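Local coordinates for arsenite methyltransferase (Chlamydomonas reinhardtii, PDB 5EVJ), which methylates trivalent arsenic, probably passing methyl groups from S-adenosylmethionine to glutathione-bound arsenic(III) to give mono-, di- and trimethylated products, at residues E69-C74 and A92-D97; M116-L121 and F145-I150; S198-D203 and A222-N227; Q279-A284 and A321-S326; A284-Q289 and G348-S353. The protein carries 15 engineered substitutions. One frame throughout, in Å; residues are numbered along the deposited sequence.

Contacts 1 to 3 belong to the Rossmann-like methyltransferase fold, contacts 4 and 5 to the later part of the chain. Contact 1 is buried and rests on an aromatic ring, an arginine and an aspartate; contact 2, at the surface, sets side-chain and CA carbons against backbone oxygens, and the two touch where Q120 meets K70. Contact 3 uses two backbone hydrogen bonds to lay a loop against a strand end of the central sheet, which contact 2 also reaches, and meets contact 1 around C74. Contacts 4 and 5 share A284, their centres about 9 Å apart: the first, partly buried, is held by one asparagine amide, the second, at the surface, by a short pair of strands.

Contact 1 (E69-C74 and A92-D97); sequences EKFWGC and AGSGRD. Engineered in segment 69-74: W72 (natural residue Tyr). Engineered in segment 92-97: A92 (natural residue Cys).
The F71 ring carries R96 CB over one face, offset toward the rim and 3.7 Å from the ring centroid, a CH-pi contact; at its edge A92 O approaches to 3.2 Å from F71 CE1. The R96 guanidinium in turn has F71 CD2 over the centre of one of its faces, with R96 CZ 3.4 Å from F71 CD2, and D97 OD1 at its own edge. The two planes stand 55° apart, which makes this a tilted meeting rather than a parallel stack. Segment 92-97 is the glycine-rich turn between strand 86-90 and helix 96-104 of a Rossmann-like methyltransferase fold, and G93 and G95 fit a GxGxxA pattern, probably the loop that borders the S-adenosylmethionine site in this superfamily. A type II' turn runs from A92, an engineered replacement of cysteine, to G95, the N-cap residue. F71 holds CG anti to the backbone N (chi1 -170°), on the side of segment 92-97, and R96 CB lies over the ring that follows. The R96 chain is bent at chi2 and chi3, and its NH1 makes a 3.1 Å salt bridge to D97 OD1, nearly in the guanidinium plane; NH1 is also bonded to G75 O. An alanine at R96 would keep CB over the ring but would probably leave D97 OD1 without its charged mate and open a gap beside F71 CD2. The other carboxylate oxygen, D97 OD2, bonded to N169, lies 3.5 Å from F71 CZ. Within the turn, S94 OG, hydrogen-bonded to V67 O, stands 3.1 Å from K70 O.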
# COMPACT_ATOMS: atom_id res chain seq x y z
N GLU A 69 6.47 4.81 19.84
CA GLU A 69 6.17 3.84 20.89
C GLU A 69 4.70 3.42 20.94
O GLU A 69 4.38 2.30 21.33
CB GLU A 69 6.57 4.37 22.25
CG GLU A 69 8.02 4.10 22.61
CD GLU A 69 8.40 4.77 23.91
OE1 GLU A 69 7.74 5.77 24.30
OE2 GLU A 69 9.36 4.29 24.54
N LYS A 70 3.80 4.31 20.52
CA LYS A 70 2.36 4.03 20.58
C LYS A 70 1.76 3.49 19.27
O LYS A 70 0.57 3.63 19.04
CB LYS A 70 1.58 5.26 21.10
CG LYS A 70 1.99 5.72 22.50
CD LYS A 70 0.96 6.61 23.17
CE LYS A 70 1.44 7.05 24.56
NZ LYS A 70 0.60 8.14 25.12
N PHE A 71 2.55 2.87 18.41
CA PHE A 71 2.03 2.59 17.07
C PHE A 71 1.53 1.17 16.77
O PHE A 71 0.34 1.01 16.44
CB PHE A 71 2.94 3.14 15.98
CG PHE A 71 2.32 3.09 14.62
CD1 PHE A 71 1.19 3.85 14.33
CD2 PHE A 71 2.85 2.25 13.63
CE1 PHE A 71 0.59 3.78 13.07
CE2 PHE A 71 2.27 2.20 12.37
CZ PHE A 71 1.15 2.97 12.09
N TRP A 72 2.41 0.18 16.85
CA TRP A 72 2.10 -1.22 16.47
C TRP A 72 1.65 -1.45 15.00
O TRP A 72 0.50 -1.17 14.61
CB TRP A 72 1.13 -1.87 17.50
CG TRP A 72 0.70 -3.30 17.17
CD1 TRP A 72 1.43 -4.45 17.35
CD2 TRP A 72 -0.58 -3.72 16.63
NE1 TRP A 72 0.69 -5.55 16.94
CE2 TRP A 72 -0.54 -5.13 16.50
CE3 TRP A 72 -1.75 -3.04 16.25
CZ2 TRP A 72 -1.63 -5.86 16.00
CZ3 TRP A 72 -2.83 -3.78 15.74
CH2 TRP A 72 -2.76 -5.17 15.62
N GLY A 73 2.56 -1.99 14.19
CA GLY A 73 2.21 -2.40 12.85
C GLY A 73 3.16 -3.38 12.22
O GLY A 73 4.33 -3.52 12.61
N CYS A 74 2.67 -4.03 11.17
CA CYS A 74 3.40 -5.09 10.47
C CYS A 74 4.17 -4.59 9.26
O CYS A 74 4.20 -5.25 8.22
CB CYS A 74 2.48 -6.26 10.07
SG CYS A 74 0.97 -5.91 9.10
N ALA A 92 -4.43 5.70 11.12
CA ALA A 92 -3.14 6.31 11.38
C ALA A 92 -2.65 6.10 12.79
O ALA A 92 -1.44 6.28 13.06
CB ALA A 92 -3.19 7.78 11.05
N GLY A 93 -3.55 5.72 13.71
CA GLY A 93 -3.14 5.52 15.11
C GLY A 93 -2.44 6.81 15.64
O GLY A 93 -2.88 7.93 15.42
N SER A 94 -1.32 6.63 16.30
CA SER A 94 -0.61 7.70 16.88
C SER A 94 0.27 8.49 15.89
O SER A 94 0.86 9.50 16.28
CB SER A 94 0.31 7.09 17.95
OG SER A 94 1.18 6.14 17.38
N GLY A 95 0.45 7.95 14.67
CA GLY A 95 0.86 8.77 13.50
C GLY A 95 2.22 8.41 12.89
O GLY A 95 2.66 9.07 11.94
N ARG A 96 2.87 7.36 13.40
CA ARG A 96 4.19 6.93 12.90
C ARG A 96 4.21 7.04 11.35
O ARG A 96 4.97 7.81 10.79
CB ARG A 96 4.50 5.48 13.41
CG ARG A 96 5.96 4.97 13.48
CD ARG A 96 6.27 3.81 12.53
NE ARG A 96 6.34 2.49 13.16
CZ ARG A 96 5.99 1.34 12.58
NH1 ARG A 96 5.50 1.31 11.34
NH2 ARG A 96 6.10 0.20 13.25
N ASP A 97 3.31 6.31 10.67
CA ASP A 97 3.38 6.18 9.20
C ASP A 97 3.03 7.53 8.53
O ASP A 97 3.61 7.89 7.51
CB ASP A 97 2.52 4.99 8.61
CG ASP A 97 3.09 3.58 8.99
OD1 ASP A 97 4.28 3.46 9.39
OD2 ASP A 97 2.34 2.58 8.87

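Contact 2 (M116-L121 and F145-I150); sequences MTPAQL and FIQGEI
M116 meets G148 by its backbone: M116 CA lies 3.4 Å from G148 O in a CA-H...O contact with an angle of 138° at the hydrogen, and M116 CB is 3.9 Å from the same oxygen. T117 follows at the N-cap position without a capping bond from its side chain; its carbonyl O takes L121 N at 3.0 Å as the helix begins. P118, in the first turn, faces the end of the Q147 side chain with its CD and CB; Q147 CG stands anti to the backbone N, and the two side chains cross obliquely. One turn on, the end of L121 approaches the strand: CD1 sits 3.5 Å from I146 O, while CD2 comes within 4.3 Å of Q147 CB. Backbone bonds of I146 to G113 and D115, and of G148 to D115, tie the strand to its neighbour. Helix 118-126 thus starts across the end of strand 143-147, a surface-lying part of the beta-alpha-beta crossover that leads from strand 110-115 to the outermost parallel strand of a Rossmann-like sheet.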
# COMPACT_ATOMS: atom_id res chain seq x y z
N MET A 116 -9.89 5.75 14.36
CA MET A 116 -11.16 5.45 14.99
C MET A 116 -11.16 5.98 16.43
O MET A 116 -12.22 6.39 16.95
CB MET A 116 -11.43 3.94 14.96
CG MET A 116 -12.86 3.54 15.36
SD MET A 116 -13.04 1.90 16.12
CE MET A 116 -12.40 2.07 17.80
N THR A 117 -9.97 6.02 17.04
CA THR A 117 -9.73 6.32 18.48
C THR A 117 -9.17 7.73 18.82
O THR A 117 -8.02 8.03 18.49
CB THR A 117 -8.80 5.23 19.04
OG1 THR A 117 -9.33 3.98 18.61
CG2 THR A 117 -8.76 5.22 20.56
N PRO A 118 -9.98 8.58 19.52
CA PRO A 118 -9.60 9.96 19.97
C PRO A 118 -8.26 10.07 20.76
O PRO A 118 -7.47 11.01 20.57
CB PRO A 118 -10.80 10.38 20.84
CG PRO A 118 -11.46 9.07 21.23
CD PRO A 118 -11.34 8.21 20.01
N ALA A 119 -8.01 9.10 21.63
CA ALA A 119 -6.74 8.98 22.32
C ALA A 119 -5.54 8.91 21.36
O ALA A 119 -4.55 9.64 21.53
CB ALA A 119 -6.75 7.75 23.24
N GLN A 120 -5.63 8.03 20.36
CA GLN A 120 -4.60 7.90 19.34
C GLN A 120 -4.49 9.18 18.46
O GLN A 120 -3.37 9.70 18.24
CB GLN A 120 -4.82 6.61 18.52
CG GLN A 120 -4.53 5.30 19.26
CD GLN A 120 -3.03 5.15 19.52
OE1 GLN A 120 -2.50 5.66 20.53
NE2 GLN A 120 -2.34 4.46 18.60
N LEU A 121 -5.63 9.72 18.02
CA LEU A 121 -5.66 11.01 17.29
C LEU A 121 -4.81 12.10 17.95
O LEU A 121 -3.87 12.67 17.35
CB LEU A 121 -7.09 11.49 17.24
CG LEU A 121 -7.60 12.29 16.06
CD1 LEU A 121 -7.98 11.29 14.96
CD2 LEU A 121 -8.77 13.19 16.51
N PHE A 145 -5.15 15.19 10.71
CA PHE A 145 -5.67 13.98 11.28
C PHE A 145 -7.14 14.15 11.53
O PHE A 145 -7.52 15.12 12.11
CB PHE A 145 -4.95 13.73 12.57
CG PHE A 145 -3.50 13.43 12.35
CD1 PHE A 145 -3.11 12.15 11.85
CD2 PHE A 145 -2.55 14.38 12.58
CE1 PHE A 145 -1.78 11.88 11.61
CE2 PHE A 145 -1.21 14.12 12.35
CZ PHE A 145 -0.82 12.86 11.89
N ILE A 146 -7.97 13.23 11.06
CA ILE A 146 -9.39 13.32 11.37
C ILE A 146 -9.89 12.02 11.97
O ILE A 146 -9.31 10.95 11.77
CB ILE A 146 -10.24 13.75 10.15
CG1 ILE A 146 -10.28 12.68 9.08
CG2 ILE A 146 -9.69 15.02 9.52
CD1 ILE A 146 -10.40 13.29 7.71
N GLN A 147 -11.01 12.13 12.68
CA GLN A 147 -11.61 11.03 13.37
C GLN A 147 -12.63 10.36 12.48
O GLN A 147 -13.55 11.00 11.97
CB GLN A 147 -12.29 11.52 14.65
CG GLN A 147 -13.09 10.47 15.41
CD GLN A 147 -12.68 10.35 16.88
OE1 GLN A 147 -12.40 9.25 17.36
NE2 GLN A 147 -12.62 11.49 17.61
N GLY A 148 -12.55 9.04 12.37
CA GLY A 148 -13.44 8.38 11.40
C GLY A 148 -13.39 6.89 11.38
O GLY A 148 -12.60 6.28 12.06
N GLU A 149 -14.27 6.31 10.58
CA GLU A 149 -14.17 4.91 10.30
C GLU A 149 -13.62 4.66 8.91
O GLU A 149 -14.18 5.11 7.89
CB GLU A 149 -15.51 4.26 10.40
CG GLU A 149 -16.04 4.10 11.82
CD GLU A 149 -17.53 3.79 11.77
OE1 GLU A 149 -18.31 4.59 11.18
OE2 GLU A 149 -17.92 2.73 12.29
N ILE A 150 -12.57 3.84 8.87
CA ILE A 150 -11.97 3.53 7.58
C ILE A 150 -12.94 3.00 6.56
O ILE A 150 -12.70 3.23 5.37
CB ILE A 150 -10.65 2.76 7.67
CG1 ILE A 150 -10.84 1.40 8.34
CG2 ILE A 150 -9.57 3.60 8.40
CD1 ILE A 150 -9.51 0.70 8.43

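Contact 3 (S198-D203 and A222-N227)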
# COMPACT_ATOMS: atom_id res chain seq x y z
N SER A 198 0.25 -2.82 3.86
CA SER A 198 0.73 -4.09 4.35
C SER A 198 -0.30 -4.65 5.30
O SER A 198 -1.02 -3.91 5.98
CB SER A 198 2.10 -3.95 5.03
OG SER A 198 2.01 -3.01 6.10
N ASP A 199 -0.42 -5.97 5.29
CA ASP A 199 -1.36 -6.60 6.19
C ASP A 199 -0.98 -8.06 6.29
O ASP A 199 -0.01 -8.54 5.65
CB ASP A 199 -2.81 -6.39 5.72
CG ASP A 199 -3.82 -6.32 6.91
OD1 ASP A 199 -3.56 -6.95 7.94
OD2 ASP A 199 -4.89 -5.65 6.83
N VAL A 200 -1.70 -8.78 7.11
CA VAL A 200 -1.37 -10.19 7.30
C VAL A 200 -2.34 -11.09 6.53
O VAL A 200 -3.54 -10.89 6.55
CB VAL A 200 -1.35 -10.54 8.78
CG1 VAL A 200 -1.18 -12.05 8.95
CG2 VAL A 200 -0.19 -9.82 9.45
N TYR A 201 -1.80 -12.06 5.81
CA TYR A 201 -2.64 -13.02 5.04
C TYR A 201 -2.26 -14.45 5.38
O TYR A 201 -1.19 -14.69 6.01
CB TYR A 201 -2.44 -12.77 3.52
CG TYR A 201 -2.83 -11.36 3.17
CD1 TYR A 201 -1.89 -10.32 3.25
CD2 TYR A 201 -4.15 -11.03 2.81
CE1 TYR A 201 -2.24 -9.00 3.00
CE2 TYR A 201 -4.52 -9.69 2.56
CZ TYR A 201 -3.53 -8.70 2.67
OH TYR A 201 -3.82 -7.40 2.39
N VAL A 202 -3.06 -15.40 4.87
CA VAL A 202 -2.80 -16.83 5.01
C VAL A 202 -2.68 -17.54 3.66
O VAL A 202 -3.24 -17.08 2.67
CB VAL A 202 -3.94 -17.52 5.79
CG1 VAL A 202 -3.52 -18.91 6.32
CG2 VAL A 202 -4.40 -16.61 6.91
N ASP A 203 -1.98 -18.69 3.62
CA ASP A 203 -1.84 -19.40 2.38
C ASP A 203 -3.06 -20.29 2.13
O ASP A 203 -3.15 -20.88 1.08
CB ASP A 203 -0.54 -20.20 2.30
CG ASP A 203 -0.57 -21.46 3.21
OD1 ASP A 203 -1.35 -21.52 4.18
OD2 ASP A 203 0.19 -22.39 2.95
N ALA A 222 -6.60 -14.03 13.38
CA ALA A 222 -7.99 -14.37 13.10
C ALA A 222 -8.51 -13.29 12.15
O ALA A 222 -8.17 -12.09 12.30
CB ALA A 222 -8.79 -14.39 14.39
N GLY A 223 -9.30 -13.68 11.16
CA GLY A 223 -9.75 -12.68 10.15
C GLY A 223 -8.71 -12.24 9.10
O GLY A 223 -9.05 -11.45 8.23
N ALA A 224 -7.46 -12.72 9.20
CA ALA A 224 -6.52 -12.71 8.09
C ALA A 224 -7.12 -13.65 7.04
O ALA A 224 -7.48 -14.78 7.38
CB ALA A 224 -5.16 -13.18 8.54
N LEU A 225 -7.26 -13.16 5.81
CA LEU A 225 -7.79 -13.92 4.69
C LEU A 225 -6.73 -14.77 3.96
O LEU A 225 -5.52 -14.45 3.94
CB LEU A 225 -8.38 -12.95 3.64
CG LEU A 225 -9.75 -12.23 3.83
CD1 LEU A 225 -10.27 -11.61 2.55
CD2 LEU A 225 -10.85 -13.14 4.34
N TYR A 226 -7.21 -15.89 3.41
CA TYR A 226 -6.55 -16.58 2.35
C TYR A 226 -6.11 -15.51 1.30
O TYR A 226 -6.93 -14.78 0.74
CB TYR A 226 -7.50 -17.63 1.78
CG TYR A 226 -6.97 -18.34 0.55
CD1 TYR A 226 -5.55 -18.57 0.33
CD2 TYR A 226 -7.87 -18.80 -0.43
CE1 TYR A 226 -5.09 -19.24 -0.81
CE2 TYR A 226 -7.41 -19.45 -1.58
CZ TYR A 226 -6.06 -19.68 -1.79
OH TYR A 226 -5.77 -20.38 -2.97
N ASN A 227 -4.82 -15.42 1.02
CA ASN A 227 -4.43 -14.37 0.10
C ASN A 227 -5.22 -14.33 -1.21
O ASN A 227 -5.47 -13.24 -1.73
CB ASN A 227 -2.90 -14.33 -0.16
CG ASN A 227 -2.43 -15.39 -1.11
OD1 ASN A 227 -1.65 -15.12 -2.01
ND2 ASN A 227 -2.89 -16.59 -0.92
O HOH W 1 -6.19 -10.65 5.21
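V202 sets CG2 anti to its carbonyl carbon, which carries that methyl to A224, 3.9 Å from A224 CB and 3.6 Å from A224 O. Y226 swings CG anti to its backbone N (chi1 174°), and its ring comes back toward the strand: Y226 CE1 lies 3.2 Å from D203 O, with V202 O in the ring plane at its edge. The contact is a single beta bridge, V202 with Y226, by which the loop before helix 227-237 is laid against the end of strand 193-202 in the mixed sheet of the Rossmann-like methyltransferase fold. Two backbone bonds make it: V202 N to L225 O, and N227 N to V202 O, each 2.8 Å. The second ties the first helical residue, just after the N-cap Y226, to the strand. Y226 CA adds a CA-H...O contact to V202 O, so that this oxygen is approached by two neighbouring residues of the loop. On the strand, Y201 CB packs 4.0 Å from N227 CB, and the Y201 ring, with L225 O near its plane at the edge, runs on to meet Y271 edge-to-face and the ring of F230. Y226 OH is bonded to N228 ND2, beyond the bridge. Toward V200, a water joins the strand to the loop: it accepts from L225 N at 2.8 Å and donates to V200 O at 3.0 Å.

Contact 4 (Q279-A284 and A321-S326). Engineered in segment 279-284: A284 (natural residue Cys). Engineered in segment 321-326: A321 (natural residue Cys).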
# COMPACT_ATOMS: atom_id res chain seq x y z
N GLN A 279 -7.82 0.36 -17.93
CA GLN A 279 -6.55 -0.18 -18.42
C GLN A 279 -6.12 -1.49 -17.79
O GLN A 279 -5.32 -2.20 -18.40
CB GLN A 279 -5.40 0.84 -18.18
CG GLN A 279 -5.58 2.19 -18.89
CD GLN A 279 -5.35 2.06 -20.41
OE1 GLN A 279 -6.29 1.81 -21.12
NE2 GLN A 279 -4.09 2.12 -20.89
N ILE A 280 -6.56 -1.79 -16.55
CA ILE A 280 -5.93 -2.85 -15.80
C ILE A 280 -6.76 -4.14 -16.04
O ILE A 280 -7.98 -4.14 -15.84
CB ILE A 280 -5.82 -2.56 -14.27
CG1 ILE A 280 -5.03 -1.25 -13.94
CG2 ILE A 280 -5.13 -3.71 -13.56
CD1 ILE A 280 -3.72 -1.11 -14.71
N GLU A 281 -6.12 -5.19 -16.56
CA GLU A 281 -6.86 -6.39 -17.07
C GLU A 281 -6.56 -7.53 -16.18
O GLU A 281 -5.66 -7.43 -15.35
CB GLU A 281 -6.48 -6.72 -18.52
CG GLU A 281 -6.92 -5.63 -19.47
CD GLU A 281 -6.51 -5.88 -20.90
OE1 GLU A 281 -5.42 -5.43 -21.30
OE2 GLU A 281 -7.30 -6.44 -21.71
N ASP A 282 -7.33 -8.60 -16.25
CA ASP A 282 -7.05 -9.72 -15.34
C ASP A 282 -6.14 -10.74 -15.95
O ASP A 282 -6.05 -11.81 -15.44
CB ASP A 282 -8.34 -10.44 -14.87
CG ASP A 282 -9.23 -10.95 -16.03
OD1 ASP A 282 -8.82 -11.01 -17.22
OD2 ASP A 282 -10.41 -11.37 -15.75
N LEU A 283 -5.46 -10.42 -17.03
CA LEU A 283 -4.30 -11.27 -17.41
C LEU A 283 -3.22 -10.31 -17.86
O LEU A 283 -3.53 -9.17 -18.24
CB LEU A 283 -4.63 -12.23 -18.57
CG LEU A 283 -5.62 -13.41 -18.25
CD1 LEU A 283 -5.98 -14.12 -19.57
CD2 LEU A 283 -5.11 -14.45 -17.25
N ALA A 284 -1.97 -10.80 -17.88
CA ALA A 284 -0.91 -10.12 -18.55
C ALA A 284 -1.18 -10.22 -20.05
O ALA A 284 -1.17 -11.33 -20.60
CB ALA A 284 0.43 -10.84 -18.18
N ALA A 321 3.98 -6.38 -20.07
CA ALA A 321 2.54 -6.45 -20.39
C ALA A 321 1.84 -5.07 -20.24
O ALA A 321 2.40 -4.16 -19.64
CB ALA A 321 1.88 -7.51 -19.56
N GLY A 322 0.63 -4.91 -20.81
CA GLY A 322 -0.25 -3.71 -20.63
C GLY A 322 -0.31 -3.22 -19.18
O GLY A 322 -0.14 -2.00 -18.89
N ASN A 323 -0.44 -4.17 -18.27
CA ASN A 323 -0.70 -3.80 -16.88
C ASN A 323 0.48 -3.11 -16.32
O ASN A 323 0.38 -2.00 -15.76
CB ASN A 323 -1.07 -5.02 -15.99
CG ASN A 323 -2.54 -5.46 -16.17
OD1 ASN A 323 -3.32 -4.85 -16.94
ND2 ASN A 323 -2.91 -6.53 -15.45
N THR A 324 1.60 -3.79 -16.42
CA THR A 324 2.84 -3.29 -15.91
C THR A 324 3.16 -1.96 -16.63
O THR A 324 3.60 -1.03 -15.97
CB THR A 324 3.97 -4.31 -16.22
OG1 THR A 324 3.75 -5.46 -15.38
CG2 THR A 324 5.33 -3.65 -15.89
N ALA A 325 2.95 -1.87 -17.95
CA ALA A 325 3.22 -0.59 -18.64
C ALA A 325 2.35 0.55 -18.04
O ALA A 325 2.77 1.70 -17.93
CB ALA A 325 3.01 -0.69 -20.17
N SER A 326 1.12 0.22 -17.65
CA SER A 326 0.21 1.19 -17.06
C SER A 326 0.72 1.56 -15.67
O SER A 326 0.66 2.74 -15.27
CB SER A 326 -1.25 0.59 -16.94
OG SER A 326 -1.87 0.53 -18.22
O HOH W 2 -3.47 -4.78 -19.82
O HOH W 3 -1.87 -6.83 -18.88
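The first turn of helix 322-329 is joined to the backbone of loop 279-284 through the side chain of N323. The amide of N323 pairs with E281 from both sides of one residue: E281 N gives to N323 OD1 at 2.8 Å (168°), and N323 ND2 gives to E281 O at 2.9 Å (171°), the latter nearly within the amide plane. With OD1 accepting and ND2 donating, the two nearly straight bonds set which way round the amide lies and would resist its turning; N323 ND2 has a further partner in D241 OD2. CG stands anti to the carbonyl carbon of N323 (chi1 -79°), and the amide beyond it lies between the helix and the loop, facing E281. A water donates to L283 O at 2.9 Å and receives a weak bond from N323 N. Carbon packing lies alongside: I280 CD1 is 3.7 Å from S326 CB, and A284 CB 3.9 Å from A321 CB, both alanines being engineered in place of cysteine. Q279 CB approaches S326 OG to 3.5 Å, and S326 OG and Q279 NE2 share E330 OE1. The contact thus sets helix 322-329 against the loop that joins strand 266-274 to strand 285-286, with D241, just before strand 243-249, close by.

Contact 5 (A284-Q289 and G348-S353); sequences AEDYGQ and GQFDAS. Engineered in segment 284-289: A284 (natural residue Cys). Engineered in segment 348-353: A352 (natural residue Cys).
A short, weakly bonded two-stranded antiparallel sheet, 285-286 with 348-349, brings these segments together at the surface of the chain. E285 and Q349 form its non-hydrogen-bonded pair, with CA atoms 4.6 Å apart and side chains diverging. On the two sides of it, F350 N gives to A284 O at 3.0 Å (173°) and D286 N gives to G348 O at 2.7 Å. Side chains meet where the strands end. D286 holds CG anti to the backbone N (chi1 -169°), and its carboxylate stands at the edge of the F350 ring, D286 CG 4.1 Å from F350 CD1, with the two planes 82° apart. F350 CB also packs 3.9 Å from D286 CB, and the ring continues to A321. The carboxylate oxygens have separate duties: D286 OD1 takes G288 N at 2.8 Å, an Asx turn, while D286 OD2 receives a bond of 2.8 Å from a water that in turn accepts from D351 N. An alanine at D286 would probably leave G288 N without its acceptor, cut the water link to D351 and free the bend after the strand to shift. One carboxylate thus accepts from the N-H of the turn in its own segment and, through water, is linked to an N-H of the other, beside a strand pair with few backbone bonds.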
# COMPACT_ATOMS: atom_id res chain seq x y z
N ALA A 284 -1.97 -10.80 -17.88
CA ALA A 284 -0.91 -10.12 -18.55
C ALA A 284 -1.18 -10.22 -20.05
O ALA A 284 -1.17 -11.33 -20.60
CB ALA A 284 0.43 -10.84 -18.18
N GLU A 285 -1.44 -9.08 -20.71
CA GLU A 285 -1.84 -9.04 -22.11
C GLU A 285 -0.73 -8.34 -22.86
O GLU A 285 -0.13 -7.37 -22.37
CB GLU A 285 -3.12 -8.19 -22.33
CG GLU A 285 -4.39 -8.77 -21.68
CD GLU A 285 -4.83 -10.11 -22.32
OE1 GLU A 285 -4.19 -10.57 -23.33
OE2 GLU A 285 -5.83 -10.72 -21.84
N ASP A 286 -0.50 -8.77 -24.10
CA ASP A 286 0.72 -8.35 -24.79
C ASP A 286 0.42 -7.25 -25.79
O ASP A 286 -0.13 -7.53 -26.83
CB ASP A 286 1.29 -9.56 -25.55
CG ASP A 286 2.75 -9.30 -26.12
OD1 ASP A 286 3.22 -8.10 -26.17
OD2 ASP A 286 3.43 -10.34 -26.45
N TYR A 287 0.83 -6.02 -25.54
CA TYR A 287 0.69 -4.99 -26.56
C TYR A 287 2.06 -4.59 -27.16
O TYR A 287 2.16 -3.56 -27.86
CB TYR A 287 -0.04 -3.76 -25.98
CG TYR A 287 -1.37 -4.10 -25.42
CD1 TYR A 287 -2.47 -4.25 -26.24
CD2 TYR A 287 -1.54 -4.29 -24.04
CE1 TYR A 287 -3.71 -4.60 -25.71
CE2 TYR A 287 -2.76 -4.62 -23.52
CZ TYR A 287 -3.85 -4.79 -24.37
OH TYR A 287 -5.08 -5.11 -23.87
N GLY A 288 3.09 -5.41 -26.94
CA GLY A 288 4.43 -5.11 -27.46
C GLY A 288 5.11 -3.85 -26.90
O GLY A 288 5.97 -3.23 -27.59
N GLN A 289 4.74 -3.46 -25.66
CA GLN A 289 5.34 -2.30 -25.08
C GLN A 289 6.70 -2.61 -24.44
O GLN A 289 6.97 -3.76 -24.00
CB GLN A 289 4.39 -1.64 -24.09
CG GLN A 289 3.10 -1.11 -24.69
CD GLN A 289 2.00 -1.09 -23.62
OE1 GLN A 289 1.65 -2.12 -23.02
NE2 GLN A 289 1.54 0.09 -23.29
N GLY A 348 -1.65 -10.83 -28.06
CA GLY A 348 -1.92 -12.12 -27.46
C GLY A 348 -1.60 -12.05 -26.01
O GLY A 348 -1.39 -10.98 -25.46
N GLN A 349 -1.65 -13.19 -25.36
CA GLN A 349 -1.34 -13.17 -24.00
C GLN A 349 0.20 -13.07 -23.79
O GLN A 349 0.97 -13.72 -24.49
CB GLN A 349 -1.87 -14.45 -23.40
CG GLN A 349 -1.71 -14.51 -21.87
CD GLN A 349 -2.24 -15.80 -21.35
OE1 GLN A 349 -3.02 -16.54 -22.07
NE2 GLN A 349 -1.87 -16.12 -20.14
N PHE A 350 0.64 -12.29 -22.80
CA PHE A 350 2.05 -11.97 -22.69
C PHE A 350 2.74 -13.10 -21.99
O PHE A 350 2.24 -13.58 -20.98
CB PHE A 350 2.18 -10.65 -21.95
CG PHE A 350 3.57 -10.30 -21.55
CD1 PHE A 350 4.38 -9.63 -22.41
CD2 PHE A 350 4.06 -10.66 -20.31
CE1 PHE A 350 5.65 -9.28 -22.04
CE2 PHE A 350 5.34 -10.31 -19.93
CZ PHE A 350 6.13 -9.59 -20.80
N ASP A 351 3.87 -13.60 -22.52
CA ASP A 351 4.59 -14.73 -21.85
C ASP A 351 3.83 -16.06 -21.76
O ASP A 351 3.78 -16.72 -20.70
CB ASP A 351 4.97 -14.37 -20.42
CG ASP A 351 6.39 -14.01 -20.30
OD1 ASP A 351 7.02 -13.76 -21.35
OD2 ASP A 351 6.89 -13.97 -19.16
N ALA A 352 3.24 -16.44 -22.87
CA ALA A 352 2.41 -17.63 -22.94
C ALA A 352 2.03 -17.72 -24.41
O ALA A 352 1.80 -16.69 -25.08
CB ALA A 352 1.18 -17.50 -22.04
N SER A 353 2.00 -18.96 -24.90
CA SER A 353 1.52 -19.29 -26.25
C SER A 353 -0.01 -19.11 -26.36
O SER A 353 -0.71 -18.93 -25.33
CB SER A 353 1.95 -20.72 -26.62
OG SER A 353 1.37 -21.67 -25.74
O HOH W 4 4.52 -12.37 -24.85